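Local coordinates for protein elongation factor 1-beta (PDB 2YY3) that probably promotes exchange of GDP for GTP on elongation factor 1-alpha, regenerating the GTP form that carries aminoacyl-tRNA in protein synthesis, at residues Val9-Pro14 / Leu50-Phe55. Sequence-based numbering, arbitrary orientation.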
loop_
_atom_site.group_PDB
_atom_site.type_symbol
_atom_site.label_atom_id
_atom_site.label_comp_id
_atom_site.label_asym_id
_atom_site.label_seq_id
_atom_site.Cartn_x
_atom_site.Cartn_y
_atom_site.Cartn_z
ATOM N N VAL A 9 -6.448 -3.322 0.414
ATOM C CA VAL A 9 -5.992 -2.282 -0.497
ATOM C C VAL A 9 -5.694 -1.006 0.275
ATOM O O VAL A 9 -6.565 -0.424 0.912
ATOM C CB VAL A 9 -7.015 -2.071 -1.691
ATOM C CG1 VAL A 9 -8.311 -2.798 -1.411
ATOM C CG2 VAL A 9 -7.244 -0.598 -1.966
ATOM N N ILE A 10 -4.426 -0.608 0.249
ATOM C CA ILE A 10 -3.989 0.578 0.967
ATOM C C ILE A 10 -3.791 1.745 0.009
ATOM O O ILE A 10 -3.119 1.622 -1.017
ATOM C CB ILE A 10 -2.658 0.328 1.725
ATOM C CG1 ILE A 10 -2.807 -0.832 2.711
ATOM C CG2 ILE A 10 -2.264 1.556 2.495
ATOM C CD1 ILE A 10 -2.378 -2.155 2.158
ATOM N N ARG A 11 -4.382 2.880 0.351
ATOM C CA ARG A 11 -4.260 4.057 -0.479
ATOM C C ARG A 11 -3.226 4.976 0.119
ATOM O O ARG A 11 -3.349 5.363 1.270
ATOM C CB ARG A 11 -5.592 4.791 -0.550
ATOM C CG ARG A 11 -5.633 5.852 -1.634
ATOM C CD ARG A 11 -7.032 6.429 -1.806
ATOM N NE ARG A 11 -7.207 7.619 -0.991
ATOM C CZ ARG A 11 -7.418 8.835 -1.483
ATOM N NH1 ARG A 11 -7.486 9.025 -2.797
ATOM N NH2 ARG A 11 -7.543 9.865 -0.659
ATOM N N VAL A 12 -2.198 5.325 -0.643
ATOM C CA VAL A 12 -1.197 6.240 -0.112
ATOM C C VAL A 12 -1.265 7.546 -0.889
ATOM O O VAL A 12 -1.296 7.550 -2.116
ATOM C CB VAL A 12 0.260 5.647 -0.179
ATOM C CG1 VAL A 12 0.220 4.117 -0.073
ATOM C CG2 VAL A 12 0.970 6.095 -1.451
HETATM N N MSE A 13 -1.326 8.654 -0.157
HETATM C CA MSE A 13 -1.379 9.990 -0.742
HETATM C C MSE A 13 -0.018 10.658 -0.577
HETATM O O MSE A 13 0.462 10.800 0.545
HETATM C CB MSE A 13 -2.437 10.832 -0.027
HETATM C CG MSE A 13 -3.768 10.949 -0.767
HETATM SE SE MSE A 13 -3.603 11.837 -2.504
HETATM C CE MSE A 13 -3.355 13.653 -1.884
ATOM N N PRO A 14 0.636 11.058 -1.689
ATOM C CA PRO A 14 1.947 11.714 -1.580
ATOM C C PRO A 14 1.828 13.104 -0.942
ATOM O O PRO A 14 0.756 13.718 -0.960
ATOM C CB PRO A 14 2.421 11.781 -3.030
ATOM C CG PRO A 14 1.773 10.603 -3.654
ATOM C CD PRO A 14 0.372 10.689 -3.090
ATOM N N LEU A 50 -1.943 15.968 -7.835
ATOM C CA LEU A 50 -1.439 14.810 -7.110
ATOM C C LEU A 50 -1.937 13.500 -7.719
ATOM O O LEU A 50 -2.863 13.476 -8.535
ATOM C CB LEU A 50 -1.864 14.856 -5.641
ATOM C CG LEU A 50 -1.472 16.112 -4.857
ATOM C CD1 LEU A 50 -2.678 17.056 -4.749
ATOM C CD2 LEU A 50 -0.976 15.707 -3.461
ATOM N N VAL A 51 -1.296 12.412 -7.328
ATOM C CA VAL A 51 -1.711 11.106 -7.776
ATOM C C VAL A 51 -1.564 10.107 -6.636
ATOM O O VAL A 51 -0.465 9.840 -6.143
ATOM C CB VAL A 51 -0.946 10.651 -9.060
ATOM C CG1 VAL A 51 0.407 11.290 -9.120
ATOM C CG2 VAL A 51 -0.847 9.152 -9.104
ATOM N N ALA A 52 -2.715 9.600 -6.199
ATOM C CA ALA A 52 -2.803 8.625 -5.130
ATOM C C ALA A 52 -2.307 7.291 -5.655
ATOM O O ALA A 52 -2.401 7.012 -6.847
ATOM C CB ALA A 52 -4.234 8.499 -4.675
ATOM N N LEU A 53 -1.766 6.475 -4.763
ATOM C CA LEU A 53 -1.267 5.161 -5.140
ATOM C C LEU A 53 -2.065 4.124 -4.369
ATOM O O LEU A 53 -2.313 4.292 -3.175
ATOM C CB LEU A 53 0.227 5.042 -4.812
ATOM C CG LEU A 53 1.144 6.009 -5.579
ATOM C CD1 LEU A 53 2.569 5.852 -5.113
ATOM C CD2 LEU A 53 1.046 5.737 -7.082
ATOM N N LYS A 54 -2.483 3.066 -5.060
ATOM C CA LYS A 54 -3.252 2.006 -4.446
ATOM C C LYS A 54 -2.524 0.681 -4.498
ATOM O O LYS A 54 -2.210 0.173 -5.570
ATOM C CB LYS A 54 -4.605 1.896 -5.125
ATOM C CG LYS A 54 -5.496 3.071 -4.771
ATOM C CD LYS A 54 -6.785 3.083 -5.547
ATOM C CE LYS A 54 -7.620 1.856 -5.257
ATOM N NZ LYS A 54 -8.921 1.978 -5.979
ATOM N N PHE A 55 -2.250 0.131 -3.322
ATOM C CA PHE A 55 -1.552 -1.145 -3.201
ATOM C C PHE A 55 -2.501 -2.251 -2.778
ATOM O O PHE A 55 -3.251 -2.093 -1.810
ATOM C CB PHE A 55 -0.419 -1.014 -2.175
ATOM C CG PHE A 55 0.733 -0.178 -2.659
ATOM C CD1 PHE A 55 1.811 -0.770 -3.313
ATOM C CD2 PHE A 55 0.706 1.208 -2.528
ATOM C CE1 PHE A 55 2.846 0.020 -3.833
ATOM C CE2 PHE A 55 1.725 1.993 -3.039
ATOM C CZ PHE A 55 2.799 1.400 -3.696
#
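Ile-10 and Phe-55, and two residues further along Val-12 and Leu-53, are antiparallel hydrogen-bonded pairs that join strands 9-14 and 51-55, whose directions differ by 160°. Each pair exchanges two backbone bonds; the shortest runs from Val-12 N to Leu-53 O (2.7 Å), and Phe-55 N to Ile-10 O is nearly straight at 175°. Between them Arg-11 and Lys-54 form a non-hydrogen-bonded pair. The hydrogen bonds between these strands stop at Val-12/Leu-53; beyond, Pro-14 has no N-H to give, and its ring carbon CD lies 3.3 Å from Val-51 O.

The face bearing Ile-10, Val-12, Leu-53 and Phe-55 is apolar. The two methyls of Val-12 divide the work: CG2 meets Leu-53 CB at 3.6 Å, while CG1, beside the backbone N, reaches Phe-55 CD2 at 3.8 Å, approaching the ring obliquely. A branched valine suits this place because it fills both directions. Helices 21-31 and 67-76 cover this side, where Phe-74 packs edge-to-face on Phe-55.

Across the other face the aliphatic parts of Arg-11 and Lys-54 meet at CG, 4.2 Å apart. With CG of Arg-11 anti to the backbone N (chi1 -167°) and a bend at chi3, the guanidinium NH1 comes beside Ala-52 CB, meeting it obliquely; this small methyl accommodates it, and NH1 forms a salt bridge with Glu-44. Met-13, present as selenomethionine, sets its CG above one face of that guanidinium, offset toward the rim, and, bent twice, carries CE to Leu-50 CD2 at 3.5 Å.

This contact therefore pairs the two central strands of a ferredoxin-like alpha-beta sandwich: apolar groups bury one face against the helices, whereas long charged chains on the other pack their methylenes together, Arg-11 tied to Glu-44 and Lys-54 only weakly, at long range, to Glu-42.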